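Short chain dehydrogenase (A0QTM2 homolog) (Mycobacterium thermoresistibile, PDB 3SC4) is a predicted NAD(P)-dependent oxidoreductase of the short-chain dehydrogenase family, whose natural substrate is not established. Local coordinates at residues 124-128 against 168-173. Numbering follows the deposited sequence.
Sequences QVRGT and MAKYGM
Gln124 reaches from helix 114-135 to the near side of helix 164-183, NE2 against Ala169 and OE1 against Lys170. CG is anti to the carbonyl carbon, beside the backbone N (chi1 -77°), and the chain runs extended beyond it, which lays the carboxamide beside both: NE2 stands 3.5 Å from Ala169 CB, and OE1 takes a weak bond of 3.4 Å from Lys170 NZ. Both groups have stronger partners nearby. Ala103 N donates to OE1, NE2 donates to Met120 O, and Lys170 NZ donates to Leu150 O; the first two hold the amide's rotation and the third the lysine end. Lys170 starts away from Gln124 and folds back through bends at chi2 and chi3, which brings its CD against OE1. Nearer the backbone, Met173 SD lies 3.7 Å from both CB and CG of Gln124. The end of Met173 turns toward Thr128 and crosses it nearly at a right angle, with CE 3.4 Å from Thr128 OG1. That hydroxyl gives a 2.6 Å hydrogen bond to Gln124 O, in the carbonyl plane, joining Thr128 N on the same acceptor. Val125 sets its CG2 branch on bare backbone, 3.5 Å from Ala169 O and 4.1 Å from Gly172 CA; the lack of a side chain at Gly172 allows this approach. Lys170 matches the lysine of the family's Tyr-x-x-x-Lys motif, and Gln124, at a wider pi-type turn, probably takes the place of the usual active-site asparagine. The helices, 8.2 Å apart and nearly parallel (25°) by segment axes, are neighbours in the helical layer on one side of the parallel Rossmann sheet, before and after strand 146-149 in the chain; Thr128 and Met173 touch its Thr149, while Val125 and Met168 pack on Met168 and Val125 of the second subunit.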
loop_
_atom_site.group_PDB
_atom_site.type_symbol
_atom_site.label_atom_id
_atom_site.label_comp_id
_atom_site.label_asym_id
_atom_site.label_seq_id
_atom_site.Cartn_x
_atom_site.Cartn_y
_atom_site.Cartn_z
ATOM N N GLN B 124 6.007 6.341 -5.556
ATOM C CA GLN B 124 4.651 5.995 -5.985
ATOM C C GLN B 124 3.570 6.110 -4.906
ATOM O O GLN B 124 2.490 6.662 -5.163
ATOM C CB GLN B 124 4.630 4.596 -6.639
ATOM C CG GLN B 124 5.170 4.644 -8.056
ATOM C CD GLN B 124 5.684 3.322 -8.631
ATOM O OE1 GLN B 124 5.547 3.083 -9.845
ATOM N NE2 GLN B 124 6.315 2.495 -7.796
ATOM N N VAL B 125 3.829 5.569 -3.725
ATOM C CA VAL B 125 2.822 5.565 -2.673
ATOM C C VAL B 125 2.934 6.874 -1.938
ATOM O O VAL B 125 2.005 7.648 -1.914
ATOM C CB VAL B 125 3.012 4.426 -1.702
ATOM C CG1 VAL B 125 1.887 4.420 -0.697
ATOM C CG2 VAL B 125 3.112 3.090 -2.468
ATOM N N ARG B 126 4.102 7.143 -1.389
ATOM C CA ARG B 126 4.343 8.397 -0.703
ATOM C C ARG B 126 4.219 9.577 -1.672
ATOM O O ARG B 126 3.574 10.579 -1.367
ATOM C CB ARG B 126 5.711 8.365 -0.049
ATOM C CG ARG B 126 5.948 9.524 0.900
ATOM C CD ARG B 126 7.282 9.393 1.613
ATOM N NE ARG B 126 7.590 10.503 2.521
ATOM C CZ ARG B 126 8.293 11.588 2.198
ATOM N NH1 ARG B 126 8.719 11.768 0.953
ATOM N NH2 ARG B 126 8.558 12.524 3.121
ATOM N N GLY B 127 4.819 9.447 -2.846
ATOM C CA GLY B 127 4.769 10.501 -3.842
ATOM C C GLY B 127 3.363 10.857 -4.297
ATOM O O GLY B 127 3.012 12.048 -4.397
ATOM N N THR B 128 2.543 9.847 -4.574
ATOM C CA THR B 128 1.166 10.121 -4.996
ATOM C C THR B 128 0.410 10.834 -3.884
ATOM O O THR B 128 -0.404 11.729 -4.159
ATOM C CB THR B 128 0.442 8.843 -5.421
ATOM O OG1 THR B 128 1.094 8.315 -6.591
ATOM C CG2 THR B 128 -1.047 9.105 -5.712
ATOM N N MET B 168 2.878 -3.920 -4.214
ATOM C CA MET B 168 2.590 -3.052 -3.054
ATOM C C MET B 168 2.557 -1.567 -3.445
ATOM O O MET B 168 1.696 -0.802 -2.984
ATOM C CB MET B 168 3.631 -3.252 -1.931
ATOM C CG MET B 168 3.394 -4.493 -1.139
ATOM S SD MET B 168 4.747 -4.828 -0.007
ATOM C CE MET B 168 4.584 -3.429 1.121
ATOM N N ALA B 169 3.545 -1.165 -4.228
ATOM C CA ALA B 169 3.686 0.210 -4.635
ATOM C C ALA B 169 2.537 0.584 -5.562
ATOM O O ALA B 169 1.872 1.605 -5.345
ATOM C CB ALA B 169 5.053 0.451 -5.300
ATOM N N LYS B 170 2.264 -0.238 -6.569
ATOM C CA LYS B 170 1.222 0.129 -7.524
ATOM C C LYS B 170 -0.150 0.077 -6.876
ATOM O O LYS B 170 -0.940 0.972 -7.093
ATOM C CB LYS B 170 1.234 -0.731 -8.803
ATOM C CG LYS B 170 2.486 -0.601 -9.696
ATOM C CD LYS B 170 2.917 0.834 -10.017
ATOM C CE LYS B 170 1.900 1.603 -10.864
ATOM N NZ LYS B 170 2.516 2.897 -11.403
ATOM N N TYR B 171 -0.456 -0.960 -6.108
ATOM C CA TYR B 171 -1.734 -1.007 -5.414
ATOM C C TYR B 171 -1.867 0.140 -4.394
ATOM O O TYR B 171 -2.955 0.692 -4.189
ATOM C CB TYR B 171 -1.908 -2.353 -4.699
ATOM C CG TYR B 171 -2.356 -3.534 -5.576
ATOM C CD1 TYR B 171 -2.228 -3.519 -6.952
ATOM C CD2 TYR B 171 -2.853 -4.677 -4.995
ATOM C CE1 TYR B 171 -2.621 -4.629 -7.726
ATOM C CE2 TYR B 171 -3.239 -5.757 -5.741
ATOM C CZ TYR B 171 -3.120 -5.738 -7.109
ATOM O OH TYR B 171 -3.523 -6.841 -7.835
ATOM N N GLY B 172 -0.756 0.484 -3.743
ATOM C CA GLY B 172 -0.717 1.610 -2.812
ATOM C C GLY B 172 -1.129 2.919 -3.456
ATOM O O GLY B 172 -1.890 3.680 -2.867
ATOM N N MET B 173 -0.651 3.161 -4.689
ATOM C CA MET B 173 -1.067 4.332 -5.503
ATOM C C MET B 173 -2.555 4.298 -5.744
ATOM O O MET B 173 -3.234 5.293 -5.574
ATOM C CB MET B 173 -0.397 4.353 -6.885
ATOM C CG MET B 173 0.900 4.988 -6.968
ATOM S SD MET B 173 1.566 4.967 -8.648
ATOM C CE MET B 173 1.002 6.482 -9.412
#